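Local coordinates for 39 kDa initiator binding protein (Trichomonas vaginalis, PDB 1Q87) that binds the initiator (Inr) element of core promoters as a full-length protein, represented here by its C-domain, at residues E31-F35 and N171-I175; S21-G25 and A96-K100; W128-P133 and I146-F150; E41-L46 and K62-F67. All coordinates share one frame; numbering follows the deposited sequence.

Contact 1: E31-F35 and N171-I175; sequences EQETF and NKPLI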
loop_
_atom_site.group_PDB
_atom_site.type_symbol
_atom_site.label_atom_id
_atom_site.label_comp_id
_atom_site.label_asym_id
_atom_site.label_seq_id
_atom_site.Cartn_x
_atom_site.Cartn_y
_atom_site.Cartn_z
ATOM N N GLU A 31 3.084 14.240 -10.694
ATOM C CA GLU A 31 2.483 13.456 -9.645
ATOM C C GLU A 31 3.503 13.109 -8.580
ATOM O O GLU A 31 3.171 13.055 -7.401
ATOM C CB GLU A 31 1.856 12.191 -10.235
ATOM C CG GLU A 31 0.704 12.536 -11.191
ATOM C CD GLU A 31 0.106 11.344 -11.923
ATOM O OE1 GLU A 31 -0.902 11.561 -12.637
ATOM O OE2 GLU A 31 0.626 10.210 -11.800
ATOM N N GLN A 32 4.745 12.899 -8.999
ATOM C CA GLN A 32 5.810 12.535 -8.074
ATOM C C GLN A 32 6.120 13.661 -7.106
ATOM O O GLN A 32 6.262 13.424 -5.881
ATOM C CB GLN A 32 7.058 12.148 -8.842
ATOM C CG GLN A 32 6.999 10.709 -9.278
ATOM C CD GLN A 32 8.020 10.367 -10.341
ATOM O OE1 GLN A 32 8.502 9.240 -10.394
ATOM N NE2 GLN A 32 8.340 11.328 -11.207
ATOM N N GLU A 33 6.219 14.873 -7.653
ATOM C CA GLU A 33 6.483 16.029 -6.834
ATOM C C GLU A 33 5.263 16.370 -5.998
ATOM O O GLU A 33 5.392 16.731 -4.830
ATOM C CB GLU A 33 6.926 17.195 -7.700
ATOM C CG GLU A 33 8.370 16.992 -8.170
ATOM C CD GLU A 33 9.246 16.302 -7.099
ATOM O OE1 GLU A 33 9.407 16.880 -5.991
ATOM O OE2 GLU A 33 9.760 15.183 -7.370
ATOM N N THR A 34 4.076 16.249 -6.575
ATOM C CA THR A 34 2.898 16.512 -5.788
ATOM C C THR A 34 2.914 15.560 -4.586
ATOM O O THR A 34 2.736 15.973 -3.428
ATOM C CB THR A 34 1.633 16.241 -6.570
ATOM O OG1 THR A 34 1.535 17.170 -7.657
ATOM C CG2 THR A 34 0.409 16.354 -5.639
ATOM N N PHE A 35 3.146 14.282 -4.858
ATOM C CA PHE A 35 3.138 13.322 -3.781
ATOM C C PHE A 35 4.257 13.566 -2.772
ATOM O O PHE A 35 4.093 13.333 -1.562
ATOM C CB PHE A 35 3.232 11.898 -4.326
ATOM C CG PHE A 35 3.443 10.881 -3.259
ATOM C CD1 PHE A 35 4.701 10.346 -3.044
ATOM C CD2 PHE A 35 2.386 10.499 -2.419
ATOM C CE1 PHE A 35 4.910 9.431 -2.004
ATOM C CE2 PHE A 35 2.586 9.618 -1.403
ATOM C CZ PHE A 35 3.843 9.073 -1.188
ATOM N N ASN A 171 -0.188 1.198 -6.582
ATOM C CA ASN A 171 -1.152 1.965 -5.846
ATOM C C ASN A 171 -0.881 3.370 -6.309
ATOM O O ASN A 171 0.281 3.737 -6.461
ATOM C CB ASN A 171 -0.921 1.902 -4.346
ATOM C CG ASN A 171 -1.819 2.888 -3.593
ATOM O OD1 ASN A 171 -3.045 2.834 -3.720
ATOM N ND2 ASN A 171 -1.215 3.791 -2.818
ATOM N N LYS A 172 -1.941 4.131 -6.598
ATOM C CA LYS A 172 -1.796 5.533 -6.989
ATOM C C LYS A 172 -1.991 6.312 -5.660
ATOM O O LYS A 172 -3.115 6.521 -5.208
ATOM C CB LYS A 172 -2.881 5.911 -7.985
ATOM C CG LYS A 172 -2.951 5.004 -9.199
ATOM C CD LYS A 172 -1.818 5.304 -10.168
ATOM C CE LYS A 172 -2.066 6.608 -10.940
ATOM N NZ LYS A 172 -0.873 7.020 -11.754
ATOM N N PRO A 173 -0.897 6.764 -5.031
ATOM C CA PRO A 173 -0.965 7.497 -3.756
ATOM C C PRO A 173 -1.745 8.808 -3.694
ATOM O O PRO A 173 -1.964 9.309 -2.618
ATOM C CB PRO A 173 0.512 7.687 -3.344
ATOM C CG PRO A 173 1.321 7.061 -4.455
ATOM C CD PRO A 173 0.415 6.919 -5.657
ATOM N N LEU A 174 -2.167 9.367 -4.823
ATOM C CA LEU A 174 -2.959 10.600 -4.767
ATOM C C LEU A 174 -4.469 10.344 -4.941
ATOM O O LEU A 174 -5.269 11.274 -4.881
ATOM C CB LEU A 174 -2.504 11.592 -5.842
ATOM C CG LEU A 174 -1.011 11.922 -5.895
ATOM C CD1 LEU A 174 -0.681 12.870 -7.078
ATOM C CD2 LEU A 174 -0.631 12.534 -4.572
ATOM N N ILE A 175 -4.861 9.083 -5.116
ATOM C CA ILE A 175 -6.257 8.773 -5.342
ATOM C C ILE A 175 -6.926 8.082 -4.186
ATOM O O ILE A 175 -6.514 6.984 -3.769
ATOM C CB ILE A 175 -6.447 7.918 -6.613
ATOM C CG1 ILE A 175 -5.856 8.645 -7.825
ATOM C CG2 ILE A 175 -7.938 7.573 -6.808
ATOM C CD1 ILE A 175 -6.444 10.009 -8.100
#
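A first torsion of 171° sets the ring of Phe35 opposite its own backbone nitrogen, which brings ring atoms CD2 and CE2 to Pro173, while Leu174, with CG turned opposite its carbonyl carbon (chi1 -52°), sends its two methyls back to the helix. Pro173 CB lies 3.4 Å from Phe35 CE2, above the ring near that atom, and Pro173 CG sits over the same face, offset toward the rim; ring and proline meet at about a right angle. Leu174 straddles the helix surface with both branches: CD2 comes to 3.9 Å from Phe35 CB near the plane of the phenyl ring, and CD1 is equally distant from Thr34 CG2 and also close to the carbonyl oxygen of Glu31. The hydroxyl of Thr34 takes no part, being bonded to Asn30 O one turn earlier. Beside this apolar patch, the bent chain of Lys172 and the extended one of Glu31 bring NZ within 3.5 Å of OE2, a rather long salt bridge; the same NZ also makes a weak bond to Asn26 O. The bond from Ile175 N to Lys172 O, 3.1 Å, closes the turn that carries proline and leucine. The arrangement is a type I beta turn following strand 165-171, with Pro173 and Leu174 as its central residues, docked on an early turn of helix 29-47.

Contact 2: S21-G25 and A96-K100; sequences SMCIG and ADLYK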
loop_
_atom_site.group_PDB
_atom_site.type_symbol
_atom_site.label_atom_id
_atom_site.label_comp_id
_atom_site.label_asym_id
_atom_site.label_seq_id
_atom_site.Cartn_x
_atom_site.Cartn_y
_atom_site.Cartn_z
ATOM N N SER A 21 17.460 4.562 -5.019
ATOM C CA SER A 21 16.809 5.902 -4.907
ATOM C C SER A 21 15.277 5.748 -4.912
ATOM O O SER A 21 14.648 5.695 -5.975
ATOM C CB SER A 21 17.253 6.805 -6.064
ATOM O OG SER A 21 17.123 8.172 -5.703
ATOM N N MET A 22 14.709 5.680 -3.708
ATOM C CA MET A 22 13.277 5.508 -3.476
ATOM C C MET A 22 12.395 6.578 -4.101
ATOM O O MET A 22 12.508 7.754 -3.802
ATOM C CB MET A 22 12.990 5.463 -1.974
ATOM C CG MET A 22 11.508 5.292 -1.635
ATOM S SD MET A 22 11.069 5.876 0.035
ATOM C CE MET A 22 11.891 4.682 1.050
ATOM N N CYS A 23 11.489 6.148 -4.959
ATOM C CA CYS A 23 10.583 7.063 -5.606
ATOM C C CYS A 23 9.350 6.269 -6.049
ATOM O O CYS A 23 9.440 5.085 -6.337
ATOM C CB CYS A 23 11.287 7.714 -6.798
ATOM S SG CYS A 23 10.473 9.203 -7.331
ATOM N N ILE A 24 8.187 6.895 -6.107
ATOM C CA ILE A 24 7.044 6.114 -6.517
ATOM C C ILE A 24 7.116 5.929 -8.021
ATOM O O ILE A 24 7.672 6.773 -8.726
ATOM C CB ILE A 24 5.734 6.789 -6.112
ATOM C CG1 ILE A 24 5.715 8.231 -6.596
ATOM C CG2 ILE A 24 5.592 6.722 -4.593
ATOM C CD1 ILE A 24 4.291 8.812 -6.721
ATOM N N GLY A 25 6.572 4.811 -8.496
ATOM C CA GLY A 25 6.578 4.508 -9.914
ATOM C C GLY A 25 5.196 4.629 -10.531
ATOM O O GLY A 25 4.222 4.947 -9.846
ATOM N N ALA A 96 11.494 9.166 4.945
ATOM C CA ALA A 96 11.432 8.093 3.968
ATOM C C ALA A 96 10.499 6.961 4.425
ATOM O O ALA A 96 9.920 6.285 3.584
ATOM C CB ALA A 96 12.826 7.550 3.669
ATOM N N ASP A 97 10.349 6.742 5.728
ATOM C CA ASP A 97 9.419 5.683 6.195
ATOM C C ASP A 97 7.961 6.122 5.941
ATOM O O ASP A 97 7.128 5.311 5.502
ATOM C CB ASP A 97 9.633 5.402 7.674
ATOM C CG ASP A 97 11.043 4.875 7.956
ATOM O OD1 ASP A 97 11.379 3.788 7.432
ATOM O OD2 ASP A 97 11.826 5.537 8.676
ATOM N N LEU A 98 7.663 7.404 6.190
ATOM C CA LEU A 98 6.327 7.929 5.945
ATOM C C LEU A 98 6.086 7.855 4.434
ATOM O O LEU A 98 5.004 7.463 3.994
ATOM C CB LEU A 98 6.208 9.385 6.404
ATOM C CG LEU A 98 4.995 9.975 7.173
ATOM C CD1 LEU A 98 4.624 11.313 6.584
ATOM C CD2 LEU A 98 3.803 9.088 7.143
ATOM N N TYR A 99 7.086 8.244 3.639
ATOM C CA TYR A 99 6.980 8.201 2.169
ATOM C C TYR A 99 6.576 6.779 1.706
ATOM O O TYR A 99 5.663 6.587 0.912
ATOM C CB TYR A 99 8.318 8.562 1.533
ATOM C CG TYR A 99 8.281 8.681 0.027
ATOM C CD1 TYR A 99 8.181 9.933 -0.575
ATOM C CD2 TYR A 99 8.369 7.549 -0.808
ATOM C CE1 TYR A 99 8.182 10.079 -1.964
ATOM C CE2 TYR A 99 8.362 7.690 -2.250
ATOM C CZ TYR A 99 8.275 8.972 -2.796
ATOM O OH TYR A 99 8.309 9.209 -4.151
ATOM N N LYS A 100 7.266 5.792 2.236
ATOM C CA LYS A 100 6.988 4.408 1.919
ATOM C C LYS A 100 5.541 4.041 2.287
ATOM O O LYS A 100 4.804 3.457 1.474
ATOM C CB LYS A 100 7.963 3.519 2.701
ATOM C CG LYS A 100 7.819 2.045 2.448
ATOM C CD LYS A 100 9.193 1.349 2.416
ATOM C CE LYS A 100 9.669 0.920 3.802
ATOM N NZ LYS A 100 10.743 -0.131 3.749
#
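Met22 lays its thioether along the ring of Tyr99, the two side chains running past each other in opposite directions. Its SD lies 4.3 Å from the ring centroid, 53° off the normal, an oblique Met-aromatic contact. The nearest ring atom, Tyr99 CD2, is only 3.3 Å from SD, which makes the packing tight. A bend at the last torsion (chi3 -69°) then turns the methyl toward the helix backbone, where Met22 CE stands 3.6 Å from Ala96 O and a little farther from the methyl of the same alanine. At the other end of the ring the phenol reaches the backbone of 21-25. Ile24 N donates to Tyr99 OH at 3.0 Å with a bent N-H...O angle of 140°, and this nitrogen lies in the plane of the ring at its edge. Ile24 crosses the tyrosine at about a right angle, with CG2 3.8 Å from Tyr99 CE2, while Cys23 CA comes to 3.4 Å from Tyr99 OH. One tyrosine thus offers apolar carbon to Met22 and Ile24 and an acceptor to the main chain. The ring also meets Phe35 edge-to-face and touches Val39, both of helix 29-47. Backbone bonding of Cys23 to Asn153, in the loop between strands 147-151 and 157-162, places segment 21-25 between that loop and helices 29-47 and 95-105.

Contact 3: W128-P133 and I146-F150; sequences WLTFDP and ISGWF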
loop_
_atom_site.group_PDB
_atom_site.type_symbol
_atom_site.label_atom_id
_atom_site.label_comp_id
_atom_site.label_asym_id
_atom_site.label_seq_id
_atom_site.Cartn_x
_atom_site.Cartn_y
_atom_site.Cartn_z
ATOM N N TRP A 128 -0.379 -14.290 1.720
ATOM C CA TRP A 128 0.820 -14.101 0.933
ATOM C C TRP A 128 1.525 -12.767 1.169
ATOM O O TRP A 128 2.741 -12.708 1.021
ATOM C CB TRP A 128 0.510 -14.276 -0.568
ATOM C CG TRP A 128 -0.720 -13.553 -1.049
ATOM C CD1 TRP A 128 -2.003 -14.040 -1.095
ATOM C CD2 TRP A 128 -0.788 -12.197 -1.519
ATOM N NE1 TRP A 128 -2.863 -13.064 -1.572
ATOM C CE2 TRP A 128 -2.140 -11.927 -1.837
ATOM C CE3 TRP A 128 0.161 -11.184 -1.699
ATOM C CZ2 TRP A 128 -2.559 -10.682 -2.320
ATOM C CZ3 TRP A 128 -0.264 -9.937 -2.182
ATOM C CH2 TRP A 128 -1.603 -9.703 -2.485
ATOM N N LEU A 129 0.781 -11.714 1.534
ATOM C CA LEU A 129 1.350 -10.372 1.773
ATOM C C LEU A 129 2.319 -10.302 2.962
ATOM O O LEU A 129 2.060 -10.865 4.029
ATOM C CB LEU A 129 0.229 -9.345 1.993
ATOM C CG LEU A 129 0.590 -7.843 2.023
ATOM C CD1 LEU A 129 1.056 -7.368 0.673
ATOM C CD2 LEU A 129 -0.607 -7.031 2.414
ATOM N N THR A 130 3.444 -9.614 2.780
ATOM C CA THR A 130 4.428 -9.471 3.854
ATOM C C THR A 130 5.028 -8.069 3.768
ATOM O O THR A 130 5.250 -7.553 2.683
ATOM C CB THR A 130 5.554 -10.541 3.712
ATOM O OG1 THR A 130 6.532 -10.383 4.755
ATOM C CG2 THR A 130 6.236 -10.409 2.359
ATOM N N PHE A 131 5.257 -7.427 4.905
ATOM C CA PHE A 131 5.837 -6.092 4.880
ATOM C C PHE A 131 7.291 -6.120 5.278
ATOM O O PHE A 131 7.918 -5.073 5.474
ATOM C CB PHE A 131 5.058 -5.177 5.806
ATOM C CG PHE A 131 3.667 -4.946 5.342
ATOM C CD1 PHE A 131 3.422 -4.091 4.293
ATOM C CD2 PHE A 131 2.618 -5.709 5.850
ATOM C CE1 PHE A 131 2.161 -3.999 3.748
ATOM C CE2 PHE A 131 1.357 -5.617 5.299
ATOM C CZ PHE A 131 1.129 -4.767 4.251
ATOM N N ASP A 132 7.834 -7.330 5.365
ATOM C CA ASP A 132 9.218 -7.503 5.755
ATOM C C ASP A 132 9.738 -8.885 5.339
ATOM O O ASP A 132 9.860 -9.785 6.177
ATOM C CB ASP A 132 9.294 -7.309 7.264
ATOM C CG ASP A 132 10.626 -7.682 7.833
ATOM O OD1 ASP A 132 11.621 -7.673 7.076
ATOM O OD2 ASP A 132 10.669 -7.970 9.049
ATOM N N PRO A 133 10.053 -9.070 4.035
ATOM C CA PRO A 133 10.559 -10.336 3.477
ATOM C C PRO A 133 11.881 -10.867 4.055
ATOM O O PRO A 133 12.842 -10.118 4.257
ATOM C CB PRO A 133 10.666 -10.040 1.980
ATOM C CG PRO A 133 9.599 -9.042 1.761
ATOM C CD PRO A 133 9.770 -8.117 2.948
ATOM N N ILE A 146 2.406 -18.763 -3.270
ATOM C CA ILE A 146 2.309 -17.340 -3.576
ATOM C C ILE A 146 3.018 -16.449 -2.551
ATOM O O ILE A 146 3.163 -16.802 -1.377
ATOM C CB ILE A 146 0.847 -16.907 -3.627
ATOM C CG1 ILE A 146 -0.007 -18.005 -4.250
ATOM C CG2 ILE A 146 0.709 -15.669 -4.460
ATOM C CD1 ILE A 146 -1.480 -17.956 -3.801
ATOM N N SER A 147 3.436 -15.270 -3.003
ATOM C CA SER A 147 4.130 -14.298 -2.154
ATOM C C SER A 147 4.079 -12.887 -2.756
ATOM O O SER A 147 4.268 -12.708 -3.964
ATOM C CB SER A 147 5.583 -14.722 -1.980
ATOM O OG SER A 147 6.332 -13.712 -1.346
ATOM N N GLY A 148 3.825 -11.887 -1.912
ATOM C CA GLY A 148 3.775 -10.517 -2.397
ATOM C C GLY A 148 4.345 -9.525 -1.402
ATOM O O GLY A 148 4.238 -9.742 -0.191
ATOM N N TRP A 149 4.956 -8.449 -1.906
ATOM C CA TRP A 149 5.525 -7.414 -1.047
ATOM C C TRP A 149 5.629 -6.147 -1.859
ATOM O O TRP A 149 5.470 -6.178 -3.073
ATOM C CB TRP A 149 6.907 -7.820 -0.526
ATOM C CG TRP A 149 7.952 -7.956 -1.609
ATOM C CD1 TRP A 149 8.898 -7.030 -1.982
ATOM C CD2 TRP A 149 8.077 -9.046 -2.526
ATOM N NE1 TRP A 149 9.595 -7.479 -3.080
ATOM C CE2 TRP A 149 9.112 -8.712 -3.431
ATOM C CE3 TRP A 149 7.411 -10.279 -2.667
ATOM C CZ2 TRP A 149 9.497 -9.575 -4.479
ATOM C CZ3 TRP A 149 7.793 -11.137 -3.705
ATOM C CH2 TRP A 149 8.829 -10.779 -4.597
ATOM N N PHE A 150 5.864 -5.023 -1.189
ATOM C CA PHE A 150 6.008 -3.758 -1.871
ATOM C C PHE A 150 7.504 -3.549 -2.073
ATOM O O PHE A 150 8.309 -3.856 -1.196
ATOM C CB PHE A 150 5.361 -2.637 -1.027
ATOM C CG PHE A 150 3.844 -2.569 -1.185
ATOM C CD1 PHE A 150 3.281 -1.787 -2.189
ATOM C CD2 PHE A 150 3.002 -3.266 -0.316
ATOM C CE1 PHE A 150 1.900 -1.675 -2.328
ATOM C CE2 PHE A 150 1.604 -3.172 -0.433
ATOM C CZ PHE A 150 1.055 -2.363 -1.449
HETATM O O HOH W 1 5.809 -5.294 1.822
#
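Gly148 makes both backbone hydrogen bonds of the contact, to Trp128 and Thr130. Its nitrogen donates to Trp128 O at 3.2 Å, nearly straight at the hydrogen (164°), although the donor stands well above the carbonyl plane instead of on a lone pair. Its oxygen accepts from Thr130 N at 3.1 Å, with a more bent hydrogen angle of 140° and the donor close to the C=O axis. Leu129 CA adds a CA-H...O contact of 3.5 Å to the same Gly148 O. The two segments run in the same direction, and this is a single parallel bridge between Leu129 and Gly148. Farther along, a water links Thr130 O to Phe150 N, continuing the pairing indirectly. Outward, Trp128, with CG set between its backbone N and carbonyl carbon (chi1 46°), brings CE3 to 3.7 Å from Gly148 CA, with Gly148 N near the plane of the indole at its edge. Gly148 has no side chain, which lets the indole edge lie against its CA. Pro133 CG meets Trp149 CB at 3.7 Å, crossing obliquely, and Phe131 CE1 approaches Phe150 CD2 at 4.2 Å. Strand 147-151 is an outermost strand of a five-stranded antiparallel sheet, bonded to strand 157-162 through Ser147 with Lys161 and Trp149 with Ile159; the 128-133 loop follows helix 111-123, whose Leu118 packs on Trp128 and Leu129, and Phe197 of helix 193-199 meets the indole.

Contact 4: E41-L46 and K62-F67; sequences EIWFRL and KAAEYF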
loop_
_atom_site.group_PDB
_atom_site.type_symbol
_atom_site.label_atom_id
_atom_site.label_comp_id
_atom_site.label_asym_id
_atom_site.label_seq_id
_atom_site.Cartn_x
_atom_site.Cartn_y
_atom_site.Cartn_z
ATOM N N GLU A 41 4.622 17.781 3.911
ATOM C CA GLU A 41 3.598 18.381 4.758
ATOM C C GLU A 41 3.200 17.498 5.957
ATOM O O GLU A 41 3.212 17.938 7.123
ATOM C CB GLU A 41 2.337 18.682 3.936
ATOM C CG GLU A 41 1.124 19.084 4.783
ATOM C CD GLU A 41 -0.205 19.012 4.010
ATOM O OE1 GLU A 41 -0.232 19.398 2.822
ATOM O OE2 GLU A 41 -1.227 18.579 4.600
ATOM N N ILE A 42 2.857 16.247 5.686
ATOM C CA ILE A 42 2.409 15.364 6.757
ATOM C C ILE A 42 3.493 15.020 7.772
ATOM O O ILE A 42 3.220 14.877 8.974
ATOM C CB ILE A 42 1.793 14.097 6.154
ATOM C CG1 ILE A 42 0.565 14.491 5.313
ATOM C CG2 ILE A 42 1.473 13.101 7.224
ATOM C CD1 ILE A 42 -0.133 13.310 4.674
ATOM N N TRP A 43 4.729 14.900 7.292
ATOM C CA TRP A 43 5.844 14.575 8.167
ATOM C C TRP A 43 6.037 15.738 9.153
ATOM O O TRP A 43 6.216 15.529 10.357
ATOM C CB TRP A 43 7.117 14.371 7.338
ATOM C CG TRP A 43 8.338 14.239 8.187
ATOM C CD1 TRP A 43 9.285 15.201 8.402
ATOM C CD2 TRP A 43 8.703 13.122 9.010
ATOM N NE1 TRP A 43 10.220 14.750 9.316
ATOM C CE2 TRP A 43 9.887 13.478 9.705
ATOM C CE3 TRP A 43 8.153 11.849 9.223
ATOM C CZ2 TRP A 43 10.529 12.617 10.599
ATOM C CZ3 TRP A 43 8.787 10.985 10.111
ATOM C CH2 TRP A 43 9.969 11.374 10.789
ATOM N N PHE A 44 5.989 16.952 8.602
ATOM C CA PHE A 44 6.156 18.166 9.348
ATOM C C PHE A 44 5.044 18.335 10.367
ATOM O O PHE A 44 5.326 18.651 11.501
ATOM C CB PHE A 44 6.215 19.376 8.412
ATOM C CG PHE A 44 6.489 20.682 9.129
ATOM C CD1 PHE A 44 7.628 20.830 9.921
ATOM C CD2 PHE A 44 5.611 21.759 9.012
ATOM C CE1 PHE A 44 7.885 22.024 10.579
ATOM C CE2 PHE A 44 5.859 22.953 9.661
ATOM C CZ PHE A 44 7.002 23.089 10.451
ATOM N N ARG A 45 3.792 18.116 9.969
ATOM C CA ARG A 45 2.675 18.213 10.900
ATOM C C ARG A 45 2.776 17.149 11.992
ATOM O O ARG A 45 2.274 17.336 13.090
ATOM C CB ARG A 45 1.350 18.035 10.162
ATOM C CG ARG A 45 1.162 19.005 9.006
ATOM C CD ARG A 45 0.157 18.473 7.990
ATOM N NE ARG A 45 -1.114 18.200 8.630
ATOM C CZ ARG A 45 -1.896 19.146 9.126
ATOM N NH1 ARG A 45 -1.527 20.419 9.036
ATOM N NH2 ARG A 45 -3.033 18.821 9.724
ATOM N N LEU A 46 3.433 16.033 11.703
ATOM C CA LEU A 46 3.543 14.973 12.695
ATOM C C LEU A 46 4.749 15.093 13.638
ATOM O O LEU A 46 4.715 14.627 14.774
ATOM C CB LEU A 46 3.594 13.604 11.988
ATOM C CG LEU A 46 2.378 12.968 11.285
ATOM C CD1 LEU A 46 2.677 11.515 10.856
ATOM C CD2 LEU A 46 1.232 12.932 12.256
ATOM N N LYS A 62 1.561 9.549 16.504
ATOM C CA LYS A 62 1.059 10.741 15.806
ATOM C C LYS A 62 0.353 10.350 14.521
ATOM O O LYS A 62 -0.723 10.875 14.209
ATOM C CB LYS A 62 2.173 11.722 15.452
ATOM C CG LYS A 62 2.906 12.317 16.669
ATOM C CD LYS A 62 1.910 12.838 17.675
ATOM C CE LYS A 62 2.566 13.316 18.955
ATOM N NZ LYS A 62 1.524 13.706 19.949
ATOM N N ALA A 63 0.943 9.411 13.790
ATOM C CA ALA A 63 0.354 8.973 12.534
ATOM C C ALA A 63 -1.015 8.337 12.812
ATOM O O ALA A 63 -1.974 8.597 12.075
ATOM C CB ALA A 63 1.274 7.991 11.807
ATOM N N ALA A 64 -1.120 7.554 13.886
ATOM C CA ALA A 64 -2.396 6.928 14.185
ATOM C C ALA A 64 -3.470 7.990 14.360
ATOM O O ALA A 64 -4.512 7.970 13.677
ATOM C CB ALA A 64 -2.305 6.037 15.456
ATOM N N GLU A 65 -3.190 8.936 15.248
ATOM C CA GLU A 65 -4.128 9.981 15.534
ATOM C C GLU A 65 -4.571 10.659 14.271
ATOM O O GLU A 65 -5.734 10.982 14.117
ATOM C CB GLU A 65 -3.507 11.045 16.443
ATOM C CG GLU A 65 -3.375 10.699 17.927
ATOM C CD GLU A 65 -2.305 11.564 18.627
ATOM O OE1 GLU A 65 -2.042 12.719 18.166
ATOM O OE2 GLU A 65 -1.730 11.079 19.637
ATOM N N TYR A 66 -3.644 10.876 13.359
ATOM C CA TYR A 66 -3.961 11.618 12.160
ATOM C C TYR A 66 -4.537 10.805 11.008
ATOM O O TYR A 66 -5.243 11.364 10.174
ATOM C CB TYR A 66 -2.706 12.360 11.718
ATOM C CG TYR A 66 -2.847 13.306 10.551
ATOM C CD1 TYR A 66 -2.639 12.877 9.245
ATOM C CD2 TYR A 66 -3.093 14.650 10.759
ATOM C CE1 TYR A 66 -2.661 13.775 8.167
ATOM C CE2 TYR A 66 -3.127 15.558 9.687
ATOM C CZ TYR A 66 -2.908 15.112 8.397
ATOM O OH TYR A 66 -2.964 16.003 7.343
ATOM N N PHE A 67 -4.252 9.504 10.971
ATOM C CA PHE A 67 -4.728 8.653 9.886
ATOM C C PHE A 67 -5.950 7.767 10.214
ATOM O O PHE A 67 -6.606 7.293 9.305
ATOM C CB PHE A 67 -3.606 7.726 9.393
ATOM C CG PHE A 67 -2.421 8.430 8.790
ATOM C CD1 PHE A 67 -2.523 9.694 8.262
ATOM C CD2 PHE A 67 -1.190 7.778 8.729
ATOM C CE1 PHE A 67 -1.437 10.293 7.692
ATOM C CE2 PHE A 67 -0.109 8.360 8.169
ATOM C CZ PHE A 67 -0.219 9.620 7.643
#
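Apolar packing centres on Leu46, whose two methyls reach Ala63, Lys62 and Tyr66. Leu46 CD1 lies 3.8 Å from Ala63 CA and about as far from the methyl of that alanine, whereas CD2 is wedged near the main chain, 3.4 Å from Lys62 O and 3.5 Å from Lys62 CB. The side chains of Leu46 and Lys62 pass in opposite directions; the lysine contributes CB and CG, and its amino group points off from the contact. CD2 also touches Tyr66 CB. One turn earlier, Ile42 CG2 comes to 3.9 Å from Phe67 CZ, approaching that ring obliquely. The polar contribution is concentrated on Tyr66. With CG opposite its backbone nitrogen (chi1 -174°), the ring stretches across to the first helix and its hydroxyl meets Arg45. Arg45 NE donates to Tyr66 OH at 3.1 Å, a weak bond with a hydrogen angle of 130°. The guanidinium is tilted 57° to the ring and approaches its edge, with NH2 in the ring plane 3.3 Å from Tyr66 CE2; it does not stack on the face. The axes of the two helical segments pass 10.5 Å apart at a steep angle, and the CA atoms of Leu46 and Lys62 are the nearest pair. On helix 95-105, Ile42 rests on Leu98 and Leu102, and Phe67 on Phe101. Carbon packing thus does most of the joining; around the phenol, Arg45 and the carboxylate of Glu41, whose OE2 is 4.1 Å from Tyr66 OH, probably act against each other in polarising it.

Overall arrangement
All four contacts combine buried with more exposed residues, and none is wholly core or wholly surface. Contacts 1 and 4 share helix 29-47, using an early turn for a loop and a later one for helix 56-67. Contact 2 joins the two regions: its residues touch those of contact 1 and, through Leu98, those of contact 4, which is nested in the loop that contact 2 closes. Contact 3, across the chain's centre from both 1 and 4, pairs a loop with an edge strand of the sheet. Backbone hydrogen bonds dominate there, whereas contacts 1, 2 and 4 rely mainly on side chains, although a backbone N-H reaches the phenol in contact 2.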